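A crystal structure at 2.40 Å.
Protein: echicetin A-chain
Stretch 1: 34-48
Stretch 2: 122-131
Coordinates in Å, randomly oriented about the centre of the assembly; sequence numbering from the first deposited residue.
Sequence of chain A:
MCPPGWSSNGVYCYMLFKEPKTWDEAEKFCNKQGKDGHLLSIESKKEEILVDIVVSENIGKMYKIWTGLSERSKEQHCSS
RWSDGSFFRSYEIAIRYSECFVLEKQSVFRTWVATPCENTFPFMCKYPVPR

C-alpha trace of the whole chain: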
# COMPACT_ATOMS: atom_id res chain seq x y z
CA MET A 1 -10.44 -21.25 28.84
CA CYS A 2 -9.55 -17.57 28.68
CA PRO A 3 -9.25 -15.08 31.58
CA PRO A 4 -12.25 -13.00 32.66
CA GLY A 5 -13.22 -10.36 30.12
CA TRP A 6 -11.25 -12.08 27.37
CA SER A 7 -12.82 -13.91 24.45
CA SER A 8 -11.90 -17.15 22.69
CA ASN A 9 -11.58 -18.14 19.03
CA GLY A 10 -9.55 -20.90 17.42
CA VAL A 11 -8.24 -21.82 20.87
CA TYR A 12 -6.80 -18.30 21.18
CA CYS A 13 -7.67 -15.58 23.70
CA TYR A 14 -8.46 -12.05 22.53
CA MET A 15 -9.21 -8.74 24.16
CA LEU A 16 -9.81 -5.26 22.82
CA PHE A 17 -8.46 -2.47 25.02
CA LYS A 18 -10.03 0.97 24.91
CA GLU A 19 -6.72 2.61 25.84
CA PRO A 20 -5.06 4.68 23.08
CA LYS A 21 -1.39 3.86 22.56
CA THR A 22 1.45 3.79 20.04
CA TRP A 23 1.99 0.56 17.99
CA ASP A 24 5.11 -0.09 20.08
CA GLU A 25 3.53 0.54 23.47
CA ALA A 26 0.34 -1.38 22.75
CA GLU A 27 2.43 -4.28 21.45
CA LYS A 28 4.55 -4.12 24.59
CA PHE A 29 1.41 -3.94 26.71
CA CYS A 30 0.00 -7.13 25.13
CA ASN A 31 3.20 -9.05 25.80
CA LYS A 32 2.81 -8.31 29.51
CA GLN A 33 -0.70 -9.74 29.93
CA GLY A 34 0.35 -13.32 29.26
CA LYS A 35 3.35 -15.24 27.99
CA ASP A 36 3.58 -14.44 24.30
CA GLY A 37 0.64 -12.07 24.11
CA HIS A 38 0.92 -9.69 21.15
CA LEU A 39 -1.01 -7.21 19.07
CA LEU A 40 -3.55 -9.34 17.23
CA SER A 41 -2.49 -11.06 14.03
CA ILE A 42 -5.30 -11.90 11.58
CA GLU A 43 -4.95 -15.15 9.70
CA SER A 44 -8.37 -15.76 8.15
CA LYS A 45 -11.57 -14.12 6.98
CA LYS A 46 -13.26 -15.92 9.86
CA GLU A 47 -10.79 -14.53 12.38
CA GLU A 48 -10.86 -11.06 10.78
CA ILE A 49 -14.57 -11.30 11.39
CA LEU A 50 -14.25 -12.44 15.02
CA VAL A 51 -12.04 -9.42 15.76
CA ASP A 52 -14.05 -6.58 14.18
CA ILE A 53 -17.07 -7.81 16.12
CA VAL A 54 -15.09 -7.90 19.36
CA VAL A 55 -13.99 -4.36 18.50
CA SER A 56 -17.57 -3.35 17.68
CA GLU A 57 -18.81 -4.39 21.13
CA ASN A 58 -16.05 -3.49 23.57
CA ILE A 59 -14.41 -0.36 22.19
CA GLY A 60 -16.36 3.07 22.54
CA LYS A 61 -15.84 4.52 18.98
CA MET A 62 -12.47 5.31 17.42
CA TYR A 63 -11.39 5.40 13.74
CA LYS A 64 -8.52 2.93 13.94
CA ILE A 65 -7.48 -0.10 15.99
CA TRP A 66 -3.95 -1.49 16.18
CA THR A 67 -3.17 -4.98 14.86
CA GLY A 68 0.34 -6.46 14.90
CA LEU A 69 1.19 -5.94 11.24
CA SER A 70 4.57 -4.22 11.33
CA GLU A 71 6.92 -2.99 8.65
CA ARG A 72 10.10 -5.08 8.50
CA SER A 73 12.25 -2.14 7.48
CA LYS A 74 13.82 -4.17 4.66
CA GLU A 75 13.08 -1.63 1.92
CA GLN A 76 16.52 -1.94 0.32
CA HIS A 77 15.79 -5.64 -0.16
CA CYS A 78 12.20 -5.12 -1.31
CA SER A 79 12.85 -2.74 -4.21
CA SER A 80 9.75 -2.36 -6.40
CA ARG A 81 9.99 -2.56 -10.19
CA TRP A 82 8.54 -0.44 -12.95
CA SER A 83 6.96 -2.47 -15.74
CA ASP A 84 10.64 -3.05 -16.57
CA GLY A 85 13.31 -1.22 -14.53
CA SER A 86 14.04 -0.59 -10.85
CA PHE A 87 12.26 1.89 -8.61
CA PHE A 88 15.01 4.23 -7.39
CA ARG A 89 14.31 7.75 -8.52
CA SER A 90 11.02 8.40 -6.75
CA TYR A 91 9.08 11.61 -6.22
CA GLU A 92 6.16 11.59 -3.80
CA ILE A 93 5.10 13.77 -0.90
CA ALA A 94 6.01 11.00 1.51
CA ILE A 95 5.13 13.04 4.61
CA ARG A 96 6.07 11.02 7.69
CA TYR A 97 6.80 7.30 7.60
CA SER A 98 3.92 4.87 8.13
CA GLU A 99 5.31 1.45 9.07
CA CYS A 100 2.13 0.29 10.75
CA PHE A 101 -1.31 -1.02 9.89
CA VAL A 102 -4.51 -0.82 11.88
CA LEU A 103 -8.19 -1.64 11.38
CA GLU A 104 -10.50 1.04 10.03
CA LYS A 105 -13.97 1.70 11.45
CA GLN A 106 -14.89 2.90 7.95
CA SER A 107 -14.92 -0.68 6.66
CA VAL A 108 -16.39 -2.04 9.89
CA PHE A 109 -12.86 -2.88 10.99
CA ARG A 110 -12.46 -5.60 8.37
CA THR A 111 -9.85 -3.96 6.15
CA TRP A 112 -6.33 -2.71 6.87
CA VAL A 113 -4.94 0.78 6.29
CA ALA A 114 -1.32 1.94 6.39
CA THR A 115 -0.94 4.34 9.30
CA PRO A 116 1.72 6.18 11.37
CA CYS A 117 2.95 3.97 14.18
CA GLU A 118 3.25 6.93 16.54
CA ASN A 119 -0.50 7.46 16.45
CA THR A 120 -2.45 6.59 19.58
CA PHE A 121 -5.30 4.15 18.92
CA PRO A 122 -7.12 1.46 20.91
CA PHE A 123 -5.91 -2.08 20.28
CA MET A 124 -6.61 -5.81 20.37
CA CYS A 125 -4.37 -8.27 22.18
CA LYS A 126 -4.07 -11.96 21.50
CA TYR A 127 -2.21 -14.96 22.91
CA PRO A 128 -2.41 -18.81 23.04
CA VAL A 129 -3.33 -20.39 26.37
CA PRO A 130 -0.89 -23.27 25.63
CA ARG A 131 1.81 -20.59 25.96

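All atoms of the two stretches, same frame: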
# COMPACT_ATOMS: atom_id res chain seq x y z
N GLY A 34 0.22 -11.88 29.24
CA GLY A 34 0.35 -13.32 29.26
C GLY A 34 1.52 -13.73 28.39
O GLY A 34 1.81 -13.06 27.39
N LYS A 35 2.20 -14.81 28.76
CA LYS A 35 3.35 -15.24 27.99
C LYS A 35 3.03 -15.32 26.51
O LYS A 35 2.16 -16.08 26.08
CB LYS A 35 3.86 -16.60 28.49
CG LYS A 35 5.19 -17.02 27.86
CD LYS A 35 6.22 -15.90 27.98
CE LYS A 35 7.58 -16.32 27.44
NZ LYS A 35 8.19 -17.41 28.24
N ASP A 36 3.74 -14.51 25.74
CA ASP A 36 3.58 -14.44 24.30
C ASP A 36 2.31 -13.76 23.79
O ASP A 36 1.81 -14.07 22.72
CB ASP A 36 3.72 -15.82 23.67
CG ASP A 36 5.17 -16.16 23.35
OD1 ASP A 36 5.99 -16.23 24.30
OD2 ASP A 36 5.49 -16.33 22.15
N GLY A 37 1.80 -12.81 24.57
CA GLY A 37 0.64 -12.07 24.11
C GLY A 37 1.24 -11.11 23.10
O GLY A 37 2.43 -10.81 23.17
N HIS A 38 0.43 -10.63 22.16
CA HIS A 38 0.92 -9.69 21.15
C HIS A 38 -0.26 -8.93 20.58
O HIS A 38 -1.42 -9.24 20.87
CB HIS A 38 1.57 -10.42 19.98
CG HIS A 38 2.90 -11.03 20.29
ND1 HIS A 38 4.04 -10.27 20.46
CD2 HIS A 38 3.28 -12.32 20.42
CE1 HIS A 38 5.06 -11.07 20.69
NE2 HIS A 38 4.63 -12.32 20.67
N LEU A 39 0.04 -7.94 19.74
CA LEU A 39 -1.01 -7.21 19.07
C LEU A 39 -1.60 -8.33 18.22
O LEU A 39 -0.87 -9.22 17.79
CB LEU A 39 -0.43 -6.11 18.18
CG LEU A 39 -0.05 -4.84 18.94
CD1 LEU A 39 0.71 -3.91 18.03
CD2 LEU A 39 -1.32 -4.18 19.48
N LEU A 40 -2.90 -8.29 17.99
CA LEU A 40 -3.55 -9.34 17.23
C LEU A 40 -3.07 -9.49 15.80
O LEU A 40 -2.87 -8.51 15.09
CB LEU A 40 -5.06 -9.12 17.24
N SER A 41 -2.86 -10.74 15.41
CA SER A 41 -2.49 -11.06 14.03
C SER A 41 -3.82 -11.61 13.49
O SER A 41 -4.63 -12.15 14.26
CB SER A 41 -1.40 -12.13 13.98
OG SER A 41 -1.83 -13.34 14.59
N ILE A 42 -4.06 -11.45 12.20
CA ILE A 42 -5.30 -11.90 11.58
C ILE A 42 -4.95 -12.88 10.48
O ILE A 42 -4.37 -12.50 9.46
CB ILE A 42 -6.07 -10.71 10.97
CG1 ILE A 42 -6.28 -9.64 12.05
CG2 ILE A 42 -7.42 -11.17 10.41
CD1 ILE A 42 -7.09 -10.12 13.22
N GLU A 43 -5.31 -14.13 10.67
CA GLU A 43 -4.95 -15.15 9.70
C GLU A 43 -6.04 -15.74 8.83
O GLU A 43 -5.76 -16.62 8.01
CB GLU A 43 -4.18 -16.25 10.41
CG GLU A 43 -2.78 -15.81 10.86
CD GLU A 43 -2.06 -16.89 11.63
OE1 GLU A 43 -2.28 -17.00 12.86
OE2 GLU A 43 -1.29 -17.65 11.01
N SER A 44 -7.28 -15.27 8.98
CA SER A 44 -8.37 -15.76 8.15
C SER A 44 -9.55 -14.81 8.13
O SER A 44 -9.70 -13.96 9.01
CB SER A 44 -8.82 -17.14 8.63
OG SER A 44 -9.45 -17.07 9.89
N LYS A 45 -10.39 -14.96 7.12
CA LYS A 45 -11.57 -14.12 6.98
C LYS A 45 -12.45 -14.33 8.21
O LYS A 45 -13.08 -13.40 8.71
CB LYS A 45 -12.33 -14.50 5.70
CG LYS A 45 -13.46 -13.55 5.31
CD LYS A 45 -14.66 -13.66 6.24
CE LYS A 45 -15.31 -15.03 6.15
NZ LYS A 45 -16.45 -15.16 7.11
N LYS A 46 -12.48 -15.57 8.68
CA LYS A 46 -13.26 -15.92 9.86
C LYS A 46 -12.71 -15.19 11.08
O LYS A 46 -13.46 -14.63 11.86
CB LYS A 46 -13.21 -17.43 10.10
CG LYS A 46 -13.89 -17.86 11.39
CD LYS A 46 -15.40 -17.80 11.26
CE LYS A 46 -15.92 -19.01 10.52
NZ LYS A 46 -15.62 -20.25 11.29
N GLU A 47 -11.39 -15.21 11.24
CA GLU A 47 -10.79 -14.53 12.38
C GLU A 47 -10.98 -13.01 12.25
O GLU A 47 -11.39 -12.34 13.20
CB GLU A 47 -9.30 -14.86 12.49
CG GLU A 47 -8.72 -14.47 13.86
CD GLU A 47 -7.24 -14.71 13.97
OE1 GLU A 47 -6.68 -14.51 15.07
OE2 GLU A 47 -6.61 -15.10 12.97
N GLU A 48 -10.70 -12.49 11.06
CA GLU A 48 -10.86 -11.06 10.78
C GLU A 48 -12.24 -10.64 11.24
O GLU A 48 -12.43 -9.56 11.80
CB GLU A 48 -10.73 -10.81 9.28
N PRO A 122 -6.83 2.62 20.06
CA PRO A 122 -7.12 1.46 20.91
C PRO A 122 -6.47 0.25 20.25
O PRO A 122 -5.92 0.36 19.15
CB PRO A 122 -8.65 1.39 20.86
CG PRO A 122 -9.05 2.81 20.71
CD PRO A 122 -8.07 3.30 19.66
N PHE A 123 -6.54 -0.91 20.88
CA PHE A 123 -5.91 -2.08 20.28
C PHE A 123 -6.54 -3.39 20.71
O PHE A 123 -7.41 -3.42 21.58
CB PHE A 123 -4.41 -2.09 20.62
CG PHE A 123 -4.12 -2.01 22.09
CD1 PHE A 123 -4.34 -0.84 22.80
CD2 PHE A 123 -3.62 -3.13 22.77
CE1 PHE A 123 -4.07 -0.77 24.17
CE2 PHE A 123 -3.34 -3.07 24.13
CZ PHE A 123 -3.57 -1.88 24.83
N MET A 124 -6.11 -4.47 20.07
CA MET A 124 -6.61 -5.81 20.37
C MET A 124 -5.43 -6.72 20.66
O MET A 124 -4.49 -6.83 19.85
CB MET A 124 -7.42 -6.36 19.18
N CYS A 125 -5.45 -7.37 21.81
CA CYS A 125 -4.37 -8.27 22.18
C CYS A 125 -4.80 -9.67 21.84
O CYS A 125 -5.98 -9.95 21.64
CB CYS A 125 -4.06 -8.20 23.67
SG CYS A 125 -3.26 -6.69 24.30
N LYS A 126 -3.82 -10.57 21.82
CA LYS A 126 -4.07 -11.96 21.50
C LYS A 126 -2.91 -12.80 22.04
O LYS A 126 -1.77 -12.32 22.14
CB LYS A 126 -4.18 -12.11 19.98
CG LYS A 126 -4.23 -13.52 19.42
CD LYS A 126 -4.31 -13.46 17.90
CE LYS A 126 -4.07 -14.81 17.24
NZ LYS A 126 -3.95 -14.68 15.76
N TYR A 127 -3.22 -14.04 22.41
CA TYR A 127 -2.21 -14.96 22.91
C TYR A 127 -2.82 -16.36 23.05
O TYR A 127 -4.03 -16.50 23.24
CB TYR A 127 -1.67 -14.47 24.25
CG TYR A 127 -2.59 -14.71 25.42
CD1 TYR A 127 -2.69 -15.97 26.00
CD2 TYR A 127 -3.37 -13.68 25.94
CE1 TYR A 127 -3.54 -16.20 27.07
CE2 TYR A 127 -4.23 -13.90 27.01
CZ TYR A 127 -4.30 -15.17 27.56
OH TYR A 127 -5.14 -15.41 28.62
N PRO A 128 -1.99 -17.40 22.93
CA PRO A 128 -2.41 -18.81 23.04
C PRO A 128 -2.27 -19.35 24.45
O PRO A 128 -1.19 -19.34 25.02
CB PRO A 128 -1.47 -19.50 22.07
CG PRO A 128 -0.17 -18.77 22.33
CD PRO A 128 -0.60 -17.31 22.44
N VAL A 129 -3.37 -19.84 25.02
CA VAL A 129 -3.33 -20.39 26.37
C VAL A 129 -2.22 -21.43 26.56
O VAL A 129 -1.61 -21.50 27.63
CB VAL A 129 -4.68 -21.03 26.75
CG1 VAL A 129 -4.64 -21.48 28.21
CG2 VAL A 129 -5.80 -20.04 26.53
N PRO A 130 -1.95 -22.25 25.53
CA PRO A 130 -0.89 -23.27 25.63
C PRO A 130 0.50 -22.64 25.61
O PRO A 130 1.49 -23.31 25.30
CB PRO A 130 -1.13 -24.14 24.41
CG PRO A 130 -2.60 -24.01 24.18
CD PRO A 130 -2.81 -22.53 24.37
N ARG A 131 0.57 -21.35 25.94
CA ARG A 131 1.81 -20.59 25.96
C ARG A 131 2.19 -20.15 24.54
O ARG A 131 2.31 -18.93 24.32
CB ARG A 131 2.94 -21.41 26.58
OXT ARG A 131 2.36 -21.04 23.68
O HOH W 1 -0.52 -13.97 20.38
O HOH W 2 -4.05 -17.48 14.77

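What does the strand of stretch 2 offer where it first meets stretch 1? Pro 122 lies out of reach, so the contact opens at Phe 123, whose CA-to-CB bond points toward stretch 1. Its CB sits 3.9 Å from CD2 of Leu 39, an apolar contact in the buried interior. The CA-to-CB bond of Leu 39 itself points away, but the end of the side chain comes nearer and makes this meeting possible.

How do the two backbones hold each other? They run antiparallel, and the ladder begins at Met 124, whose O accepts a hydrogen bond from Leu 40 N at 2.8 Å. Leu 39 and Cys 125 follow as a non-hydrogen-bonded pair, with side chains that diverge. Here the backbones approach through CA-H...O contacts, from Cys 125 CA to His 38 O at 3.4 Å and from Leu 39 CA to Met 124 O at 3.6 Å. His 38 and Lys 126 then form a hydrogen-bonded pair in both directions: His 38 N donates to Lys 126 O at 2.8 Å, and Lys 126 N donates to His 38 O at 2.9 Å. Their side chains leave on the same face of the sheet.

Why does Lys 126 bury more surface against stretch 1 than any other residue of stretch 2? Its side chain is extended, with all four chi angles t, and carries its ammonium group past Leu 40 to a cluster of oxygens. Lys 126 NZ donates to Ser 41 OG at 2.8 Å and to Ser 41 O at 3.0 Å, and it forms a salt bridge with Glu 47 OE1 at 2.8 Å. The other carboxylate oxygen, Glu 47 OE2, accepts from Glu 43 N at 2.8 Å, tying the start of the helix to the loop before it. Glu 43 OE1 stays 4.1 Å from Lys 126 NZ, beyond a salt bridge, but water 2 connects them, donating to Glu 43 OE1 at 2.6 Å and accepting from Lys 126 NZ at 3.0 Å.

What happens as stretch 2 runs out? Tyr 127 packs beside the type II turn from Gly 34 to Gly 37, with its CB 3.3 Å from Gly 37 CA. Beyond, a type I turn from Pro 128 to Arg 131 brings the poorly ordered C-terminus back to stretch 1, where Arg 131 O lies 3.5 Å from Asp 36 CB.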